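Local coordinates for protein N-acetyltransferase (Staphylococcus aureus subsp. aureus, PDB 4M85) that probably transfers an acetyl group from acetyl-coenzyme A to an acceptor that is not known, as a member of the GNAT family of N-acetyltransferases, at residues R54-I60 and C72-Y76; D112-I116 and V145-N150; G166-D170 and H181-V185. All coordinates share one frame; numbering follows the deposited sequence.

Contact 1: R54-I60 and C72-Y76; sequences RTFYQHI and CIISY
Tyr76 meets two side chains of 54-60, Arg54 at its hydroxyl and His59 at its CB. Arg54 NH1 donates to Tyr76 OH at 3.0 Å. The bond is bent, 140° at the hydrogen, and the hydroxyl lies tilted from the guanidinium plane. The aliphatic part of Arg54 also packs here, with CG 3.4 Å from Tyr76 OH. Glu81 and Glu85 form salt bridges with the same guanidinium, and Glu117 bonds the hydroxyl, so these polar ends belong to a larger charged and hydrogen-bonded network.

The His59 ring is held between two CB atoms. Tyr76 CB sits over the centre of one face and Phe56 CB over the opposite one. The rotation of the His59 ring is fixed by ND1, which donates to Arg54 O at 2.9 Å within the ring plane, though from above the carbonyl plane.

The backbone contact is the start of an antiparallel pairing in the central sheet of the GNAT fold. Ile60 and Ile74 form a non-hydrogen-bonded pair, and Ser75 N donates almost straight to His59 O (3.0 Å, 168°). A water donates to both His59 O and Ile73 O and also bonds Ser75 OG.

Apolar packing lies on the face of Ile60 and Ile74. These two lie side by side, CG1 of Ile60 3.8 Å from CG1 of Ile74. Ile60 CG2, anti to the backbone N, reaches Cys72 CB, while Thr55 CG2 touches Ile74 CD1. Helix 13-26 packs on this face.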
loop_
_atom_site.group_PDB
_atom_site.type_symbol
_atom_site.label_atom_id
_atom_site.label_comp_id
_atom_site.label_asym_id
_atom_site.label_seq_id
_atom_site.Cartn_x
_atom_site.Cartn_y
_atom_site.Cartn_z
ATOM N N ARG A 54 1.805 7.570 4.614
ATOM C CA ARG A 54 0.944 6.420 4.256
ATOM C C ARG A 54 1.635 5.071 4.493
ATOM O O ARG A 54 1.074 4.142 5.132
ATOM C CB ARG A 54 0.581 6.513 2.777
ATOM C CG ARG A 54 -0.493 7.528 2.414
ATOM C CD ARG A 54 -0.535 7.671 0.911
ATOM N NE ARG A 54 -1.349 8.791 0.442
ATOM C CZ ARG A 54 -2.644 8.728 0.126
ATOM N NH1 ARG A 54 -3.334 7.593 0.229
ATOM N NH2 ARG A 54 -3.251 9.813 -0.331
ATOM N N THR A 55 2.863 4.970 3.983
ATOM C CA THR A 55 3.653 3.736 4.081
ATOM C C THR A 55 4.467 3.579 5.377
ATOM O O THR A 55 5.408 2.793 5.408
ATOM C CB THR A 55 4.572 3.589 2.847
ATOM O OG1 THR A 55 5.396 4.731 2.735
ATOM C CG2 THR A 55 3.765 3.497 1.586
ATOM N N PHE A 56 4.115 4.290 6.452
ATOM C CA PHE A 56 4.788 4.044 7.733
ATOM C C PHE A 56 4.772 2.561 8.056
ATOM O O PHE A 56 3.785 1.892 7.792
ATOM C CB PHE A 56 4.150 4.794 8.910
ATOM C CG PHE A 56 5.116 5.125 10.021
ATOM C CD1 PHE A 56 4.735 5.045 11.366
ATOM C CD2 PHE A 56 6.414 5.602 9.732
ATOM C CE1 PHE A 56 5.635 5.403 12.391
ATOM C CE2 PHE A 56 7.301 5.933 10.734
ATOM C CZ PHE A 56 6.921 5.838 12.074
ATOM N N TYR A 57 5.855 2.061 8.641
ATOM C CA TYR A 57 5.950 0.636 9.004
ATOM C C TYR A 57 4.883 0.238 10.009
ATOM O O TYR A 57 4.517 -0.941 10.091
ATOM C CB TYR A 57 7.364 0.249 9.515
ATOM C CG TYR A 57 7.698 0.736 10.901
ATOM C CD1 TYR A 57 8.287 1.969 11.093
ATOM C CD2 TYR A 57 7.438 -0.048 12.021
ATOM C CE1 TYR A 57 8.596 2.428 12.350
ATOM C CE2 TYR A 57 7.728 0.405 13.293
ATOM C CZ TYR A 57 8.307 1.646 13.453
ATOM O OH TYR A 57 8.599 2.125 14.702
ATOM N N GLN A 58 4.360 1.222 10.753
ATOM C CA GLN A 58 3.286 0.986 11.699
ATOM C C GLN A 58 1.963 0.747 10.985
ATOM O O GLN A 58 1.003 0.420 11.633
ATOM C CB GLN A 58 3.082 2.190 12.634
ATOM C CG GLN A 58 4.233 2.451 13.575
ATOM C CD GLN A 58 3.905 3.544 14.580
ATOM O OE1 GLN A 58 3.383 4.603 14.221
ATOM N NE2 GLN A 58 4.225 3.296 15.849
ATOM N N HIS A 59 1.902 0.953 9.668
ATOM C CA HIS A 59 0.684 0.713 8.928
ATOM C C HIS A 59 0.780 -0.585 8.141
ATOM O O HIS A 59 -0.102 -0.864 7.333
ATOM C CB HIS A 59 0.403 1.850 7.928
ATOM C CG HIS A 59 0.200 3.184 8.567
ATOM N ND1 HIS A 59 0.271 4.363 7.860
ATOM C CD2 HIS A 59 -0.029 3.524 9.857
ATOM C CE1 HIS A 59 0.041 5.369 8.681
ATOM N NE2 HIS A 59 -0.119 4.890 9.899
ATOM N N ILE A 60 1.854 -1.360 8.352
ATOM C CA ILE A 60 2.185 -2.458 7.450
ATOM C C ILE A 60 2.325 -3.784 8.186
ATOM O O ILE A 60 3.002 -3.859 9.217
ATOM C CB ILE A 60 3.472 -2.151 6.651
ATOM C CG1 ILE A 60 3.295 -0.833 5.860
ATOM C CG2 ILE A 60 3.829 -3.338 5.734
ATOM C CD1 ILE A 60 4.492 -0.387 5.035
ATOM N N CYS A 72 3.542 -7.617 1.384
ATOM C CA CYS A 72 3.044 -6.732 2.433
ATOM C C CYS A 72 1.678 -6.179 2.144
ATOM O O CYS A 72 1.221 -6.199 1.003
ATOM C CB CYS A 72 3.991 -5.581 2.706
ATOM S SG CYS A 72 4.002 -4.325 1.430
ATOM N N ILE A 73 1.023 -5.728 3.220
ATOM C CA ILE A 73 -0.283 -5.103 3.151
ATOM C C ILE A 73 -0.267 -3.794 3.959
ATOM O O ILE A 73 0.237 -3.773 5.064
ATOM C CB ILE A 73 -1.417 -6.047 3.621
ATOM C CG1 ILE A 73 -2.766 -5.392 3.374
ATOM C CG2 ILE A 73 -1.271 -6.441 5.096
ATOM C CD1 ILE A 73 -3.924 -6.360 3.261
ATOM N N ILE A 74 -0.799 -2.712 3.379
ATOM C CA ILE A 74 -0.636 -1.346 3.954
ATOM C C ILE A 74 -2.025 -0.766 4.158
ATOM O O ILE A 74 -2.792 -0.706 3.227
ATOM C CB ILE A 74 0.152 -0.401 3.003
ATOM C CG1 ILE A 74 1.439 -1.075 2.541
ATOM C CG2 ILE A 74 0.455 0.947 3.671
ATOM C CD1 ILE A 74 2.312 -0.257 1.601
ATOM N N SER A 75 -2.324 -0.362 5.396
ATOM C CA SER A 75 -3.637 0.135 5.769
ATOM C C SER A 75 -3.551 1.146 6.918
ATOM O O SER A 75 -2.641 1.083 7.713
ATOM C CB SER A 75 -4.528 -1.013 6.181
ATOM O OG SER A 75 -4.071 -1.625 7.375
ATOM N N TYR A 76 -4.525 2.049 6.974
ATOM C CA TYR A 76 -4.571 3.159 7.956
ATOM C C TYR A 76 -5.952 3.833 7.871
ATOM O O TYR A 76 -6.689 3.625 6.887
ATOM C CB TYR A 76 -3.457 4.177 7.670
ATOM C CG TYR A 76 -3.320 4.489 6.205
ATOM C CD1 TYR A 76 -2.321 3.912 5.439
ATOM C CD2 TYR A 76 -4.215 5.332 5.569
ATOM C CE1 TYR A 76 -2.221 4.152 4.082
ATOM C CE2 TYR A 76 -4.111 5.588 4.216
ATOM C CZ TYR A 76 -3.120 4.987 3.475
ATOM O OH TYR A 76 -3.036 5.262 2.124
HETATM O O HOH W 1 -1.819 -3.185 7.275
#

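Contact 2: D112-I116 and V145-N150; sequences DEYYI and VKWSLN
Trp147 and Tyr114 lie side by side on one face of the sheet, joined there by Ile116. Tyr114 CB stands over a face of the indole, 4.2 Å from the centroid of its six-membered ring. The two ring systems meet obliquely, with planes at 63°. Ile116 CG1 comes to Trp147 CE3 at 3.9 Å. Leu138 of helix 130-140 packs against both Trp147 and Ile116.

Next come the backbones, which pair in parallel. Tyr114 N donates to Lys146 O, Ser148 N to Tyr114 O, and Ile116 N to Ser148 O. The last bond is the straightest, at 171°.

Ser148 and Tyr115 occupy the other face. Ser148 OG, placed between backbone N and carbonyl carbon (chi1 72°), donates to Glu113 OE1 at 2.6 Å. It comes from above the carboxylate plane. Lys110 N bonds the same oxygen, and His182 NE2 bonds OE2, so both carboxylate oxygens are gripped. Asn150 ND2 reaches Tyr115 OH at 3.0 Å, a bond tilted from the amide plane. Glu108 accepts from Asn150 ND2 with its backbone O and bonds Tyr115 OH through its side-chain OE1. His182 ND1 bonds Asn150 OD1.

At the outer edge the bent Lys146 chain brings NZ to Asp112 OD2 at 3.0 Å, a salt bridge with a weak hydrogen bond. A longer one, 3.7 Å, runs from NZ to Glu113 OE2.

Strand 114-121, helix 130-140 and strand 147-152 form a beta-alpha-beta unit. In the GNAT fold these two parallel strands typically diverge further on, where acetyl-coenzyme A binds.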
loop_
_atom_site.group_PDB
_atom_site.type_symbol
_atom_site.label_atom_id
_atom_site.label_comp_id
_atom_site.label_asym_id
_atom_site.label_seq_id
_atom_site.Cartn_x
_atom_site.Cartn_y
_atom_site.Cartn_z
ATOM N N ASP A 112 -15.052 7.304 7.133
ATOM C CA ASP A 112 -15.530 6.235 8.034
ATOM C C ASP A 112 -14.917 4.867 7.753
ATOM O O ASP A 112 -15.455 3.847 8.214
ATOM C CB ASP A 112 -17.065 6.121 7.996
ATOM C CG ASP A 112 -17.599 5.681 6.637
ATOM O OD1 ASP A 112 -16.993 6.020 5.595
ATOM O OD2 ASP A 112 -18.662 5.021 6.614
ATOM N N GLU A 113 -13.788 4.843 7.038
ATOM C CA GLU A 113 -13.140 3.595 6.598
ATOM C C GLU A 113 -11.736 3.412 7.146
ATOM O O GLU A 113 -10.994 4.371 7.311
ATOM C CB GLU A 113 -13.032 3.544 5.054
ATOM C CG GLU A 113 -14.357 3.589 4.309
ATOM C CD GLU A 113 -14.238 3.797 2.820
ATOM O OE1 GLU A 113 -13.145 4.128 2.285
ATOM O OE2 GLU A 113 -15.288 3.653 2.171
ATOM N N TYR A 114 -11.379 2.156 7.419
ATOM C CA TYR A 114 -9.990 1.773 7.567
ATOM C C TYR A 114 -9.515 1.265 6.198
ATOM O O TYR A 114 -9.844 0.137 5.777
ATOM C CB TYR A 114 -9.831 0.754 8.683
ATOM C CG TYR A 114 -8.545 0.931 9.417
ATOM C CD1 TYR A 114 -8.470 1.714 10.569
ATOM C CD2 TYR A 114 -7.367 0.336 8.933
ATOM C CE1 TYR A 114 -7.253 1.894 11.227
ATOM C CE2 TYR A 114 -6.151 0.491 9.587
ATOM C CZ TYR A 114 -6.094 1.264 10.729
ATOM O OH TYR A 114 -4.863 1.395 11.334
ATOM N N TYR A 115 -8.786 2.139 5.501
ATOM C CA TYR A 115 -8.421 1.960 4.089
ATOM C C TYR A 115 -7.211 1.074 3.921
ATOM O O TYR A 115 -6.158 1.314 4.514
ATOM C CB TYR A 115 -8.124 3.323 3.422
ATOM C CG TYR A 115 -7.729 3.270 1.959
ATOM C CD1 TYR A 115 -8.543 2.636 1.014
ATOM C CD2 TYR A 115 -6.566 3.903 1.501
ATOM C CE1 TYR A 115 -8.207 2.617 -0.327
ATOM C CE2 TYR A 115 -6.229 3.890 0.168
ATOM C CZ TYR A 115 -7.047 3.234 -0.728
ATOM O OH TYR A 115 -6.727 3.206 -2.033
ATOM N N ILE A 116 -7.365 0.061 3.077
ATOM C CA ILE A 116 -6.278 -0.801 2.695
ATOM C C ILE A 116 -5.785 -0.266 1.353
ATOM O O ILE A 116 -6.412 -0.473 0.324
ATOM C CB ILE A 116 -6.749 -2.251 2.540
ATOM C CG1 ILE A 116 -7.359 -2.764 3.854
ATOM C CG2 ILE A 116 -5.573 -3.126 2.164
ATOM C CD1 ILE A 116 -8.131 -4.049 3.727
ATOM N N VAL A 145 -14.497 -2.346 12.679
ATOM C CA VAL A 145 -14.344 -1.261 11.696
ATOM C C VAL A 145 -14.844 -1.654 10.314
ATOM O O VAL A 145 -15.022 -2.838 10.006
ATOM C CB VAL A 145 -12.887 -0.732 11.582
ATOM C CG1 VAL A 145 -12.424 -0.104 12.888
ATOM C CG2 VAL A 145 -11.912 -1.830 11.167
ATOM N N LYS A 146 -15.066 -0.639 9.492
ATOM C CA LYS A 146 -15.343 -0.824 8.075
ATOM C C LYS A 146 -14.043 -0.686 7.306
ATOM O O LYS A 146 -13.438 0.389 7.288
ATOM C CB LYS A 146 -16.359 0.208 7.575
ATOM C CG LYS A 146 -16.589 0.153 6.069
ATOM C CD LYS A 146 -18.032 0.477 5.677
ATOM C CE LYS A 146 -18.396 1.945 5.839
ATOM N NZ LYS A 146 -17.494 2.810 5.046
ATOM N N TRP A 147 -13.615 -1.785 6.683
ATOM C CA TRP A 147 -12.435 -1.782 5.843
ATOM C C TRP A 147 -12.821 -1.444 4.419
ATOM O O TRP A 147 -13.911 -1.797 3.937
ATOM C CB TRP A 147 -11.727 -3.132 5.910
ATOM C CG TRP A 147 -11.313 -3.543 7.279
ATOM C CD1 TRP A 147 -12.064 -4.205 8.179
ATOM C CD2 TRP A 147 -10.029 -3.364 7.890
ATOM N NE1 TRP A 147 -11.366 -4.427 9.320
ATOM C CE2 TRP A 147 -10.103 -3.931 9.172
ATOM C CE3 TRP A 147 -8.830 -2.784 7.477
ATOM C CZ2 TRP A 147 -9.036 -3.929 10.052
ATOM C CZ3 TRP A 147 -7.769 -2.775 8.352
ATOM C CH2 TRP A 147 -7.880 -3.336 9.639
ATOM N N SER A 148 -11.957 -0.714 3.744
ATOM C CA SER A 148 -12.159 -0.426 2.329
ATOM C C SER A 148 -10.903 -0.648 1.486
ATOM O O SER A 148 -9.790 -0.683 2.000
ATOM C CB SER A 148 -12.665 1.008 2.138
ATOM O OG SER A 148 -11.661 1.959 2.386
ATOM N N LEU A 149 -11.111 -0.807 0.179
ATOM C CA LEU A 149 -10.023 -0.874 -0.774
ATOM C C LEU A 149 -10.493 -0.497 -2.159
ATOM O O LEU A 149 -11.701 -0.422 -2.422
ATOM C CB LEU A 149 -9.331 -2.235 -0.770
ATOM C CG LEU A 149 -10.056 -3.500 -1.179
ATOM C CD1 LEU A 149 -10.282 -3.554 -2.690
ATOM C CD2 LEU A 149 -9.260 -4.724 -0.715
ATOM N N ASN A 150 -9.523 -0.246 -3.024
ATOM C CA ASN A 150 -9.770 0.144 -4.399
ATOM C C ASN A 150 -9.146 -0.834 -5.388
ATOM O O ASN A 150 -7.941 -0.982 -5.447
ATOM C CB ASN A 150 -9.214 1.543 -4.608
ATOM C CG ASN A 150 -10.061 2.608 -3.944
ATOM O OD1 ASN A 150 -11.290 2.567 -4.005
ATOM N ND2 ASN A 150 -9.408 3.589 -3.326
HETATM O O HOH W 2 -6.688 -0.177 -2.216
#

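Contact 3: G166-D170 and H181-V185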
loop_
_atom_site.group_PDB
_atom_site.type_symbol
_atom_site.label_atom_id
_atom_site.label_comp_id
_atom_site.label_asym_id
_atom_site.label_seq_id
_atom_site.Cartn_x
_atom_site.Cartn_y
_atom_site.Cartn_z
ATOM N N GLY A 166 -15.590 -11.299 1.293
ATOM C CA GLY A 166 -16.788 -10.588 1.780
ATOM C C GLY A 166 -16.931 -9.115 1.456
ATOM O O GLY A 166 -17.849 -8.455 1.969
ATOM N N PHE A 167 -16.051 -8.571 0.618
ATOM C CA PHE A 167 -16.184 -7.157 0.195
ATOM C C PHE A 167 -17.411 -6.978 -0.697
ATOM O O PHE A 167 -17.782 -7.888 -1.428
ATOM C CB PHE A 167 -14.933 -6.673 -0.563
ATOM C CG PHE A 167 -13.729 -6.397 0.324
ATOM C CD1 PHE A 167 -12.785 -7.379 0.550
ATOM C CD2 PHE A 167 -13.533 -5.161 0.895
ATOM C CE1 PHE A 167 -11.676 -7.138 1.331
ATOM C CE2 PHE A 167 -12.416 -4.897 1.693
ATOM C CZ PHE A 167 -11.477 -5.895 1.909
ATOM N N ILE A 168 -18.017 -5.792 -0.662
ATOM C CA ILE A 168 -19.124 -5.472 -1.537
ATOM C C ILE A 168 -18.861 -4.144 -2.256
ATOM O O ILE A 168 -18.066 -3.309 -1.801
ATOM C CB ILE A 168 -20.482 -5.433 -0.790
ATOM C CG1 ILE A 168 -20.584 -4.222 0.128
ATOM C CG2 ILE A 168 -20.725 -6.724 -0.001
ATOM C CD1 ILE A 168 -21.982 -3.650 0.177
ATOM N N SER A 169 -19.528 -3.968 -3.385
ATOM C CA SER A 169 -19.299 -2.812 -4.225
ATOM C C SER A 169 -19.849 -1.566 -3.543
ATOM O O SER A 169 -20.912 -1.593 -2.912
ATOM C CB SER A 169 -19.941 -3.013 -5.595
ATOM O OG SER A 169 -19.496 -4.228 -6.168
ATOM N N ASP A 170 -19.084 -0.490 -3.636
ATOM C CA ASP A 170 -19.512 0.803 -3.121
ATOM C C ASP A 170 -19.021 1.882 -4.053
ATOM O O ASP A 170 -18.362 2.831 -3.624
ATOM C CB ASP A 170 -18.999 1.018 -1.693
ATOM C CG ASP A 170 -19.432 2.344 -1.114
ATOM O OD1 ASP A 170 -20.537 2.798 -1.479
ATOM O OD2 ASP A 170 -18.665 2.957 -0.328
ATOM N N HIS A 181 -12.687 -0.082 -8.673
ATOM C CA HIS A 181 -13.876 -0.427 -7.889
ATOM C C HIS A 181 -13.606 -0.099 -6.431
ATOM O O HIS A 181 -12.684 -0.663 -5.836
ATOM C CB HIS A 181 -14.164 -1.921 -7.979
ATOM C CG HIS A 181 -14.540 -2.398 -9.346
ATOM N ND1 HIS A 181 -15.723 -2.043 -9.961
ATOM C CD2 HIS A 181 -13.941 -3.292 -10.172
ATOM C CE1 HIS A 181 -15.810 -2.658 -11.128
ATOM N NE2 HIS A 181 -14.744 -3.425 -11.277
ATOM N N HIS A 182 -14.404 0.788 -5.846
ATOM C CA HIS A 182 -14.325 1.035 -4.409
ATOM C C HIS A 182 -15.134 -0.055 -3.716
ATOM O O HIS A 182 -16.323 -0.236 -4.007
ATOM C CB HIS A 182 -14.842 2.429 -4.059
ATOM C CG HIS A 182 -14.520 2.849 -2.662
ATOM N ND1 HIS A 182 -13.261 3.275 -2.284
ATOM C CD2 HIS A 182 -15.273 2.861 -1.540
ATOM C CE1 HIS A 182 -13.266 3.560 -0.997
ATOM N NE2 HIS A 182 -14.474 3.317 -0.523
ATOM N N LEU A 183 -14.486 -0.793 -2.827
ATOM C CA LEU A 183 -15.071 -1.949 -2.142
ATOM C C LEU A 183 -15.004 -1.777 -0.628
ATOM O O LEU A 183 -14.045 -1.220 -0.109
ATOM C CB LEU A 183 -14.300 -3.218 -2.517
ATOM C CG LEU A 183 -14.190 -3.538 -4.012
ATOM C CD1 LEU A 183 -13.408 -4.814 -4.268
ATOM C CD2 LEU A 183 -15.575 -3.663 -4.596
ATOM N N ILE A 184 -16.021 -2.275 0.077
ATOM C CA ILE A 184 -16.061 -2.227 1.541
ATOM C C ILE A 184 -16.485 -3.542 2.177
ATOM O O ILE A 184 -17.250 -4.316 1.579
ATOM C CB ILE A 184 -17.017 -1.140 2.030
ATOM C CG1 ILE A 184 -18.408 -1.334 1.392
ATOM C CG2 ILE A 184 -16.463 0.223 1.666
ATOM C CD1 ILE A 184 -19.560 -0.940 2.291
ATOM N N VAL A 185 -16.035 -3.768 3.412
ATOM C CA VAL A 185 -16.491 -4.904 4.207
ATOM C C VAL A 185 -16.720 -4.491 5.664
ATOM O O VAL A 185 -16.003 -3.624 6.172
ATOM C CB VAL A 185 -15.523 -6.092 4.120
ATOM C CG1 VAL A 185 -14.145 -5.712 4.599
ATOM C CG2 VAL A 185 -16.042 -7.275 4.937
#
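Val185 lays its CG1 over one face of the Phe167 ring, toward the rim and 3.8 Å from the centroid. The closest ring atom is CE2, 3.5 Å from Val185 CG1. Phe167 CD2 also reaches Leu183 CB at 4.0 Å. Beside this, Ile168 and Ile184 meet through their CG1 atoms, 3.8 Å apart. Both put CG1 between the backbone N and the carbonyl carbon (chi1 71° and 54°), which turns the two branches to each other. Asp170 CB packs on Ile184 CG1 as well.

Asp170 and His182 lie side by side and point the same way. OD2 of Asp170 is 3.6 Å from CD2 of His182, near the ring plane at its edge. The carboxylate has its salt bridge with Lys110, while the imidazole bonds Asn150 and Glu113.

Three backbone bonds position these groups. Ile168 N donates to Ile184 O at 2.8 Å and Ile184 N to Ile168 O at 3.0 Å, as an antiparallel hydrogen-bonded pair. Asp170 N then donates to His182 O at 2.8 Å, a bent bond, 148° at the hydrogen. Gly166 follows helix 156-164 and closes it in a Schellman motif. Its positive phi leads the chain into strand 168-175.

The pairing belongs to the hairpin of strands 168-175 and 178-184. Strand 178-184 lies between 168-175, at the sheet edge, and 147-152. Helix 130-140 packs on Phe167 and Val185, and helix 156-164 on Leu183.

The three contacts follow one another along the chain and lie across one mixed sheet. Strands 68-77 and 114-121 are neighbours, so contact 1 touches contact 2; Tyr76 O and Tyr115 N probably share a hydrogen bond. Strands 147-152 and 178-184 are also neighbours, and polar side chains and packing join contact 2 to contact 3. Centres are 13 Å apart for contacts 1 and 2, and 9 Å for contacts 2 and 3. Contacts 1 and 3 do not touch, with nearest atoms about 8 Å apart. Contact 2 thus connects the antiparallel N-terminal part of the GNAT sheet to the C-terminal hairpin.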